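PDB 6IL9: fructuronate-tagaturonate epimerase UxaE from Cohnella laeviribosi in complex with 1 glycerol from Cohnella laeviribosi, which interconverts D-fructuronate and D-tagaturonate by epimerisation, probably at a zinc-bound active site in its TIM barrel. Local coordinates for residues 92-97 with 109-114; 228-233 with 283-288; 388-393 with 459-464. All coordinates share one frame; numbering follows the deposited sequence.

Interaction 1 (92-97 with 109-114)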
loop_
_atom_site.group_PDB
_atom_site.type_symbol
_atom_site.label_atom_id
_atom_site.label_comp_id
_atom_site.label_asym_id
_atom_site.label_seq_id
_atom_site.Cartn_x
_atom_site.Cartn_y
_atom_site.Cartn_z
ATOM N N ALA A 92 8.359 10.787 -7.551
ATOM C CA ALA A 92 7.806 9.442 -7.668
ATOM C C ALA A 92 7.709 8.786 -6.294
ATOM O O ALA A 92 8.603 8.934 -5.460
ATOM C CB ALA A 92 8.679 8.590 -8.586
ATOM N N THR A 93 6.608 8.068 -6.057
ATOM C CA THR A 93 6.425 7.320 -4.818
ATOM C C THR A 93 5.900 5.928 -5.147
ATOM O O THR A 93 5.180 5.728 -6.131
ATOM C CB THR A 93 5.450 8.035 -3.828
ATOM O OG1 THR A 93 4.241 8.406 -4.511
ATOM C CG2 THR A 93 6.089 9.311 -3.215
ATOM N N ILE A 94 6.282 4.950 -4.331
ATOM C CA ILE A 94 5.730 3.608 -4.476
ATOM C C ILE A 94 5.205 3.166 -3.120
ATOM O O ILE A 94 5.891 3.324 -2.102
ATOM C CB ILE A 94 6.753 2.602 -5.038
ATOM C CG1 ILE A 94 6.090 1.227 -5.133
ATOM C CG2 ILE A 94 8.042 2.570 -4.200
ATOM C CD1 ILE A 94 6.766 0.258 -6.092
ATOM N N GLY A 95 3.980 2.643 -3.105
ATOM C CA GLY A 95 3.404 2.113 -1.883
ATOM C C GLY A 95 3.833 0.671 -1.730
ATOM O O GLY A 95 3.628 -0.142 -2.635
ATOM N N LEU A 96 4.467 0.352 -0.614
ATOM C CA LEU A 96 5.056 -0.966 -0.399
ATOM C C LEU A 96 4.356 -1.606 0.802
ATOM O O LEU A 96 4.934 -1.739 1.891
ATOM C CB LEU A 96 6.578 -0.835 -0.215
ATOM C CG LEU A 96 7.290 -0.398 -1.512
ATOM C CD1 LEU A 96 8.728 0.078 -1.258
ATOM C CD2 LEU A 96 7.250 -1.512 -2.584
ATOM N N GLY A 97 3.104 -2.004 0.586
ATOM C CA GLY A 97 2.313 -2.589 1.656
ATOM C C GLY A 97 2.867 -3.929 2.111
ATOM O O GLY A 97 3.333 -4.746 1.312
ATOM N N GLN A 109 15.982 -2.168 0.590
ATOM C CA GLN A 109 17.069 -2.569 -0.303
ATOM C C GLN A 109 16.725 -2.323 -1.763
ATOM O O GLN A 109 17.619 -2.029 -2.574
ATOM C CB GLN A 109 17.409 -4.049 -0.098
ATOM C CG GLN A 109 18.021 -4.356 1.264
ATOM C CD GLN A 109 17.767 -5.786 1.669
ATOM O OE1 GLN A 109 17.349 -6.602 0.848
ATOM N NE2 GLN A 109 17.992 -6.098 2.939
ATOM N N THR A 110 15.441 -2.425 -2.114
ATOM C CA THR A 110 15.018 -2.248 -3.498
ATOM C C THR A 110 15.028 -0.781 -3.916
ATOM O O THR A 110 15.450 -0.459 -5.030
ATOM C CB THR A 110 13.623 -2.843 -3.697
ATOM O OG1 THR A 110 13.637 -4.222 -3.293
ATOM C CG2 THR A 110 13.210 -2.743 -5.175
ATOM N N VAL A 111 14.570 0.127 -3.053
ATOM C CA VAL A 111 14.523 1.531 -3.451
ATOM C C VAL A 111 15.839 2.258 -3.210
ATOM O O VAL A 111 16.019 3.365 -3.736
ATOM C CB VAL A 111 13.388 2.303 -2.745
ATOM C CG1 VAL A 111 12.024 1.715 -3.128
ATOM C CG2 VAL A 111 13.584 2.330 -1.223
ATOM N N ARG A 112 16.747 1.688 -2.419
ATOM C CA ARG A 112 18.065 2.288 -2.222
ATOM C C ARG A 112 18.736 2.532 -3.569
ATOM O O ARG A 112 18.796 1.639 -4.417
ATOM C CB ARG A 112 18.923 1.366 -1.341
ATOM C CG ARG A 112 20.373 1.803 -1.151
ATOM C CD ARG A 112 21.201 0.654 -0.554
ATOM N NE ARG A 112 20.742 0.284 0.780
ATOM C CZ ARG A 112 20.669 -0.960 1.248
ATOM N NH1 ARG A 112 21.020 -2.000 0.495
ATOM N NH2 ARG A 112 20.237 -1.165 2.481
ATOM N N GLY A 113 19.180 3.768 -3.790
ATOM C CA GLY A 113 19.857 4.088 -5.031
ATOM C C GLY A 113 18.953 4.325 -6.222
ATOM O O GLY A 113 19.453 4.411 -7.350
ATOM N N ARG A 114 17.646 4.432 -6.012
ATOM C CA ARG A 114 16.689 4.716 -7.070
ATOM C C ARG A 114 15.943 6.004 -6.749
ATOM O O ARG A 114 15.748 6.356 -5.581
ATOM C CB ARG A 114 15.687 3.549 -7.231
ATOM C CG ARG A 114 16.378 2.223 -7.088
ATOM C CD ARG A 114 15.761 1.153 -7.910
ATOM N NE ARG A 114 15.485 1.521 -9.294
ATOM C CZ ARG A 114 15.221 0.621 -10.234
ATOM N NH1 ARG A 114 15.237 -0.668 -9.914
ATOM N NH2 ARG A 114 14.930 1.004 -11.480
#

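Interaction 2 (228-233 with 283-288)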
loop_
_atom_site.group_PDB
_atom_site.type_symbol
_atom_site.label_atom_id
_atom_site.label_comp_id
_atom_site.label_asym_id
_atom_site.label_seq_id
_atom_site.Cartn_x
_atom_site.Cartn_y
_atom_site.Cartn_z
ATOM N N HIS A 228 -5.537 18.046 -25.348
ATOM C CA HIS A 228 -6.822 17.383 -25.214
ATOM C C HIS A 228 -7.916 18.410 -24.975
ATOM O O HIS A 228 -7.781 19.278 -24.110
ATOM C CB HIS A 228 -6.779 16.370 -24.069
ATOM C CG HIS A 228 -5.642 15.407 -24.187
ATOM N ND1 HIS A 228 -5.633 14.389 -25.114
ATOM C CD2 HIS A 228 -4.460 15.334 -23.534
ATOM C CE1 HIS A 228 -4.505 13.712 -25.007
ATOM N NE2 HIS A 228 -3.771 14.268 -24.061
ATOM N N ALA A 229 -8.983 18.315 -25.749
ATOM C CA ALA A 229 -10.160 19.146 -25.557
ATOM C C ALA A 229 -11.190 18.331 -24.793
ATOM O O ALA A 229 -11.495 17.196 -25.172
ATOM C CB ALA A 229 -10.726 19.619 -26.896
ATOM N N ILE A 230 -11.691 18.894 -23.696
ATOM C CA ILE A 230 -12.713 18.257 -22.870
ATOM C C ILE A 230 -13.956 19.130 -22.938
ATOM O O ILE A 230 -13.924 20.295 -22.525
ATOM C CB ILE A 230 -12.245 18.070 -21.417
ATOM C CG1 ILE A 230 -10.996 17.181 -21.370
ATOM C CG2 ILE A 230 -13.361 17.475 -20.572
ATOM C CD1 ILE A 230 -10.499 16.898 -19.957
ATOM N N HIS A 231 -15.034 18.578 -23.475
ATOM C CA HIS A 231 -16.262 19.322 -23.709
ATOM C C HIS A 231 -17.386 18.711 -22.887
ATOM O O HIS A 231 -17.484 17.486 -22.769
ATOM C CB HIS A 231 -16.628 19.319 -25.199
ATOM C CG HIS A 231 -17.798 20.186 -25.539
ATOM N ND1 HIS A 231 -17.717 21.562 -25.583
ATOM C CD2 HIS A 231 -19.078 19.873 -25.855
ATOM C CE1 HIS A 231 -18.897 22.059 -25.910
ATOM N NE2 HIS A 231 -19.740 21.056 -26.078
ATOM N N PHE A 232 -18.225 19.567 -22.311
ATOM C CA PHE A 232 -19.386 19.134 -21.540
ATOM C C PHE A 232 -20.646 19.608 -22.245
ATOM O O PHE A 232 -20.866 20.814 -22.381
ATOM C CB PHE A 232 -19.341 19.676 -20.113
ATOM C CG PHE A 232 -18.190 19.158 -19.313
ATOM C CD1 PHE A 232 -16.968 19.809 -19.345
ATOM C CD2 PHE A 232 -18.327 18.020 -18.533
ATOM C CE1 PHE A 232 -15.902 19.335 -18.614
ATOM C CE2 PHE A 232 -17.257 17.533 -17.791
ATOM C CZ PHE A 232 -16.047 18.198 -17.833
ATOM N N ASP A 233 -21.456 18.662 -22.704
ATOM C CA ASP A 233 -22.822 18.975 -23.081
ATOM C C ASP A 233 -23.731 18.662 -21.894
ATOM O O ASP A 233 -23.283 18.164 -20.858
ATOM C CB ASP A 233 -23.225 18.220 -24.349
ATOM C CG ASP A 233 -23.204 16.722 -24.173
ATOM O OD1 ASP A 233 -22.845 16.240 -23.083
ATOM O OD2 ASP A 233 -23.548 16.009 -25.139
ATOM N N SER A 283 -15.083 13.106 -16.472
ATOM C CA SER A 283 -15.567 13.140 -15.094
ATOM C C SER A 283 -14.434 13.477 -14.138
ATOM O O SER A 283 -14.614 14.244 -13.184
ATOM C CB SER A 283 -16.190 11.797 -14.726
ATOM O OG SER A 283 -17.130 11.397 -15.703
ATOM N N HIS A 284 -13.259 12.898 -14.385
ATOM C CA HIS A 284 -12.060 13.216 -13.611
ATOM C C HIS A 284 -11.787 14.718 -13.620
ATOM O O HIS A 284 -11.532 15.326 -12.570
ATOM C CB HIS A 284 -10.900 12.408 -14.206
ATOM C CG HIS A 284 -9.552 12.703 -13.622
ATOM N ND1 HIS A 284 -8.395 12.214 -14.188
ATOM C CD2 HIS A 284 -9.169 13.413 -12.535
ATOM C CE1 HIS A 284 -7.355 12.608 -13.473
ATOM N NE2 HIS A 284 -7.796 13.343 -12.468
ATOM N N PHE A 285 -11.854 15.340 -14.799
ATOM C CA PHE A 285 -11.668 16.785 -14.890
ATOM C C PHE A 285 -12.654 17.529 -13.996
ATOM O O PHE A 285 -12.280 18.469 -13.287
ATOM C CB PHE A 285 -11.819 17.252 -16.339
ATOM C CG PHE A 285 -11.622 18.731 -16.511
ATOM C CD1 PHE A 285 -10.343 19.266 -16.643
ATOM C CD2 PHE A 285 -12.705 19.599 -16.523
ATOM C CE1 PHE A 285 -10.154 20.627 -16.792
ATOM C CE2 PHE A 285 -12.522 20.952 -16.662
ATOM C CZ PHE A 285 -11.239 21.476 -16.798
ATOM N N LEU A 286 -13.933 17.149 -14.047
ATOM C CA LEU A 286 -14.932 17.865 -13.256
ATOM C C LEU A 286 -14.663 17.720 -11.760
ATOM O O LEU A 286 -14.724 18.705 -11.012
ATOM C CB LEU A 286 -16.333 17.357 -13.602
ATOM C CG LEU A 286 -17.493 18.012 -12.840
ATOM C CD1 LEU A 286 -18.652 18.288 -13.797
ATOM C CD2 LEU A 286 -17.960 17.113 -11.717
ATOM N N VAL A 287 -14.357 16.503 -11.310
ATOM C CA VAL A 287 -14.073 16.280 -9.895
ATOM C C VAL A 287 -12.895 17.141 -9.459
ATOM O O VAL A 287 -12.973 17.876 -8.468
ATOM C CB VAL A 287 -13.812 14.787 -9.629
ATOM C CG1 VAL A 287 -13.266 14.578 -8.201
ATOM C CG2 VAL A 287 -15.081 13.967 -9.867
ATOM N N ALA A 288 -11.799 17.091 -10.224
ATOM C CA ALA A 288 -10.604 17.848 -9.855
ATOM C C ALA A 288 -10.877 19.343 -9.876
ATOM O O ALA A 288 -10.487 20.067 -8.955
ATOM C CB ALA A 288 -9.450 17.504 -10.805
#

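Interaction 3 (388-393 with 459-464)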
loop_
_atom_site.group_PDB
_atom_site.type_symbol
_atom_site.label_atom_id
_atom_site.label_comp_id
_atom_site.label_asym_id
_atom_site.label_seq_id
_atom_site.Cartn_x
_atom_site.Cartn_y
_atom_site.Cartn_z
ATOM N N ARG A 388 1.622 -27.042 0.520
ATOM C CA ARG A 388 0.488 -27.893 0.142
ATOM C C ARG A 388 -0.677 -27.723 1.105
ATOM O O ARG A 388 -1.837 -27.616 0.682
ATOM C CB ARG A 388 0.905 -29.364 0.094
ATOM C CG ARG A 388 1.910 -29.704 -0.973
ATOM C CD ARG A 388 2.196 -31.223 -1.017
ATOM N NE ARG A 388 3.214 -31.506 -2.019
ATOM C CZ ARG A 388 2.962 -31.733 -3.305
ATOM N NH1 ARG A 388 1.711 -31.744 -3.761
ATOM N NH2 ARG A 388 3.964 -31.941 -4.135
ATOM N N ARG A 389 -0.394 -27.698 2.408
ATOM C CA ARG A 389 -1.466 -27.518 3.379
ATOM C C ARG A 389 -2.140 -26.160 3.223
ATOM O O ARG A 389 -3.372 -26.056 3.317
ATOM C CB ARG A 389 -0.914 -27.700 4.791
ATOM C CG ARG A 389 -0.501 -29.143 5.083
ATOM C CD ARG A 389 0.109 -29.267 6.459
ATOM N NE ARG A 389 -0.753 -28.651 7.457
ATOM C CZ ARG A 389 -0.360 -27.717 8.317
ATOM N NH1 ARG A 389 0.899 -27.293 8.312
ATOM N NH2 ARG A 389 -1.227 -27.216 9.184
ATOM N N MET A 390 -1.350 -25.102 2.996
ATOM C CA MET A 390 -1.919 -23.762 2.826
ATOM C C MET A 390 -2.724 -23.659 1.531
ATOM O O MET A 390 -3.807 -23.064 1.511
ATOM C CB MET A 390 -0.801 -22.708 2.852
ATOM C CG MET A 390 -0.066 -22.595 4.199
ATOM S SD MET A 390 1.260 -21.328 4.295
ATOM C CE MET A 390 0.305 -19.814 4.163
ATOM N N HIS A 391 -2.202 -24.225 0.441
ATOM C CA HIS A 391 -2.886 -24.162 -0.849
ATOM C C HIS A 391 -4.220 -24.898 -0.782
ATOM O O HIS A 391 -5.255 -24.381 -1.224
ATOM C CB HIS A 391 -1.949 -24.742 -1.918
ATOM C CG HIS A 391 -2.520 -24.827 -3.307
ATOM N ND1 HIS A 391 -1.905 -24.232 -4.392
ATOM C CD2 HIS A 391 -3.592 -25.495 -3.803
ATOM C CE1 HIS A 391 -2.586 -24.510 -5.490
ATOM N NE2 HIS A 391 -3.618 -25.269 -5.161
ATOM N N GLN A 392 -4.224 -26.087 -0.174
ATOM C CA GLN A 392 -5.462 -26.857 -0.066
ATOM C C GLN A 392 -6.491 -26.134 0.796
ATOM O O GLN A 392 -7.687 -26.122 0.473
ATOM C CB GLN A 392 -5.162 -28.249 0.497
ATOM C CG GLN A 392 -6.319 -29.232 0.342
ATOM C CD GLN A 392 -6.772 -29.395 -1.101
ATOM O OE1 GLN A 392 -5.966 -29.668 -1.999
ATOM N NE2 GLN A 392 -8.075 -29.233 -1.332
ATOM N N TYR A 393 -6.042 -25.512 1.891
ATOM C CA TYR A 393 -6.939 -24.744 2.744
ATOM C C TYR A 393 -7.529 -23.563 1.989
ATOM O O TYR A 393 -8.730 -23.285 2.092
ATOM C CB TYR A 393 -6.181 -24.267 3.984
ATOM C CG TYR A 393 -7.023 -23.718 5.115
ATOM C CD1 TYR A 393 -7.326 -22.364 5.191
ATOM C CD2 TYR A 393 -7.459 -24.542 6.144
ATOM C CE1 TYR A 393 -8.073 -21.851 6.227
ATOM C CE2 TYR A 393 -8.203 -24.035 7.189
ATOM C CZ TYR A 393 -8.508 -22.699 7.231
ATOM O OH TYR A 393 -9.247 -22.194 8.278
ATOM N N ASP A 459 2.369 -19.771 12.628
ATOM C CA ASP A 459 3.646 -19.882 13.327
ATOM C C ASP A 459 4.705 -20.535 12.450
ATOM O O ASP A 459 5.839 -20.049 12.363
ATOM C CB ASP A 459 3.474 -20.668 14.628
ATOM C CG ASP A 459 2.637 -19.926 15.642
ATOM O OD1 ASP A 459 2.671 -18.677 15.638
ATOM O OD2 ASP A 459 1.939 -20.594 16.440
ATOM N N GLU A 460 4.358 -21.646 11.791
ATOM C CA GLU A 460 5.328 -22.293 10.922
ATOM C C GLU A 460 5.660 -21.421 9.717
ATOM O O GLU A 460 6.804 -21.421 9.257
ATOM C CB GLU A 460 4.820 -23.661 10.463
ATOM C CG GLU A 460 5.876 -24.435 9.710
ATOM C CD GLU A 460 5.417 -25.816 9.250
ATOM O OE1 GLU A 460 4.238 -26.176 9.466
ATOM O OE2 GLU A 460 6.252 -26.529 8.658
ATOM N N PHE A 461 4.679 -20.673 9.201
ATOM C CA PHE A 461 4.949 -19.756 8.094
ATOM C C PHE A 461 6.034 -18.748 8.464
ATOM O O PHE A 461 7.002 -18.549 7.716
ATOM C CB PHE A 461 3.650 -19.041 7.700
ATOM C CG PHE A 461 3.813 -18.032 6.585
ATOM C CD1 PHE A 461 3.735 -18.422 5.255
ATOM C CD2 PHE A 461 4.004 -16.693 6.869
ATOM C CE1 PHE A 461 3.875 -17.490 4.232
ATOM C CE2 PHE A 461 4.132 -15.765 5.852
ATOM C CZ PHE A 461 4.068 -16.172 4.534
ATOM N N PHE A 462 5.883 -18.088 9.612
ATOM C CA PHE A 462 6.876 -17.088 9.985
ATOM C C PHE A 462 8.204 -17.739 10.341
ATOM O O PHE A 462 9.263 -17.148 10.113
ATOM C CB PHE A 462 6.343 -16.219 11.128
ATOM C CG PHE A 462 5.455 -15.108 10.647
ATOM C CD1 PHE A 462 6.002 -13.983 10.052
ATOM C CD2 PHE A 462 4.079 -15.217 10.731
ATOM C CE1 PHE A 462 5.186 -12.958 9.574
ATOM C CE2 PHE A 462 3.258 -14.202 10.258
ATOM C CZ PHE A 462 3.815 -13.072 9.677
ATOM N N ARG A 463 8.171 -18.969 10.856
ATOM C CA ARG A 463 9.413 -19.675 11.134
ATOM C C ARG A 463 10.199 -19.928 9.849
ATOM O O ARG A 463 11.413 -19.691 9.802
ATOM C CB ARG A 463 9.101 -20.984 11.864
ATOM C CG ARG A 463 10.208 -21.524 12.740
ATOM C CD ARG A 463 9.617 -22.273 13.942
ATOM N NE ARG A 463 8.618 -23.267 13.544
ATOM C CZ ARG A 463 7.384 -23.349 14.043
ATOM N NH1 ARG A 463 6.978 -22.501 14.979
ATOM N NH2 ARG A 463 6.556 -24.293 13.615
ATOM N N THR A 464 9.528 -20.383 8.780
ATOM C CA THR A 464 10.288 -20.595 7.549
ATOM C C THR A 464 10.729 -19.275 6.936
ATOM O O THR A 464 11.820 -19.205 6.367
ATOM C CB THR A 464 9.517 -21.419 6.511
ATOM O OG1 THR A 464 8.724 -20.564 5.686
ATOM C CG2 THR A 464 8.655 -22.471 7.155
HETATM O O HOH W 1 3.102 -28.116 7.568
#

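Interaction 1 (92-97 with 109-114)
Val111 reaches from the last turn of helix 104-111 to strand 93-96, where the side chains of Ile94 and Leu96 receive it. A single branch does the touching: Val111 CG1 lies 4.1 Å from Leu96 CD1 and 4.2 Å from Ile94 CG2, so one methyl serves both strand residues. With CG1 set beside the backbone N (chi1 -62°), that branch projects toward the strand. Leu96 and Val111 run past one another in opposite directions, meeting methyl to methyl rather than interlocking deeply. Ile94 and Leu96, two residues apart, both have CB directed at the helix; Thr93, just before Ile94, has its OG1 hydrogen-bonded to His364 and Lys339. The apolar layer is completed by Ile116 and Pro118, which also touch Val111, and by Leu484 of helix 469-487, against Ile94. Directly after Val111 the chain leaves the helix in a type II turn, closed by Arg114 N bonding to Val111 O at 3.0 Å, with Gly113 supplying the positive phi. The turn sends the chain back to strand 117-124, completing the beta-alpha-beta crossover that opens the eight-stranded TIM barrel, the helix packed on the outside of its first strand.

Interaction 2 (228-233 with 283-288)
Phe285 of helix 281-293 is met by two residues of strand 228-232, Ile230 at its base and Phe232 along its ring. CB points at the strand and lies 3.9 Å from the end methyl CD1 of Ile230; the same methyl spans on to Phe285 CG and CD1, each at 4.1 Å, seating obliquely against the root of the ring. With CG opposite the backbone N (chi1 -179°), the ring then turns aside and lies across the line from helix to strand. This leaves its other ortho carbon, CD2, at the edge of the Phe232 ring, close to that ring's plane, 3.8 Å from Phe232 CE1 and 3.9 Å from Phe232 CZ. Beyond CD1 and CD2 the Phe285 ring runs on to CZ, and strand 221-225 meets it too: the Phe223 ring at about 45° between planes, and Val225. The other meta carbon of Phe232, CE2, lies 4.3 Å from Leu286 CB, approached obliquely. An alanine in place of Phe285 would probably leave a gap between hairpin and helix, with the Phe232 edge and the Ile230 methyl deprived of much of their apolar partner. The helix segment runs nearly across the strand, at 79° and 9.8 Å between axes. Strand 228-232 pairs with strand 221-225 in a two-stranded hairpin, while Leu237 of helix 234-259, N-capped by Asp233, packs on Leu286.

Interaction 3 (388-393 with 459-464)
A turn at the end of the Met390 side chain (chi3 67°) swings its methyl round so that sulfur and methyl both come up to one corner of the Phe461 ring, while a bend in Arg389 (chi3 51°) brings its guanidinium to Glu460, whose own chain reaches out extended. Met390 SD and Met390 CE each lie 3.9 Å from the same ring carbon, Phe461 CD1. The sulfur is 5.2 Å from the centroid of the Phe461 ring and approaches obliquely, a Met-aromatic contact in which the two side chains cross at about a right angle. This apolar half is buried. Trp372 of helix 369-382 touches both Met390 and Phe461, and Ala375 and Val379 of that helix add to the cover of Phe461. Helices 384-402 and 458-467 both follow the last barrel strand, 363-367, in the chain; segments 388-393 and 459-464 meet through their side chains, with helix 369-382 as a common neighbour. Leu445 of helix 442-446 also packs on Met390.

The polar pair, Arg389 and Glu460, is partly exposed. Glu460 OE1 stands 3.7 Å from Arg389 NH1, a long salt bridge, near the plane of the guanidinium and at its edge; the carboxylate is turned by 23° from that plane. At this length the direct pairing is probably weak. A water donates to Glu460 OE1 at 2.9 Å and lies close to Arg389 NH1, at a doubtful 2.5 Å. Arg389 has a firmer hold elsewhere: NH2 gives a hydrogen bond to the backbone oxygen of Leu456, just ahead of helix 458-467, which fixes the guanidinium close to the start of the helix that carries Glu460.

Overall arrangement
The three contacts follow one another along the chain, none nested in another. Interaction 1 belongs to the barrel itself, joining its first strand to the following helix, about 12 Å from the centre of the chain. Interactions 2 and 3 lie on opposite sides of that centre, their own centres about 49 Å apart. Centre to centre, interaction 1 is about 33 Å from interaction 2 and 28 Å from interaction 3, and none touches another. Interaction 2 joins the hairpin 221-225/228-232, inserted between barrel strands 178-182 and 267-271, to the helix between barrel strands 267-271 and 300-302, and interaction 3 lies among the helices after the last barrel strand.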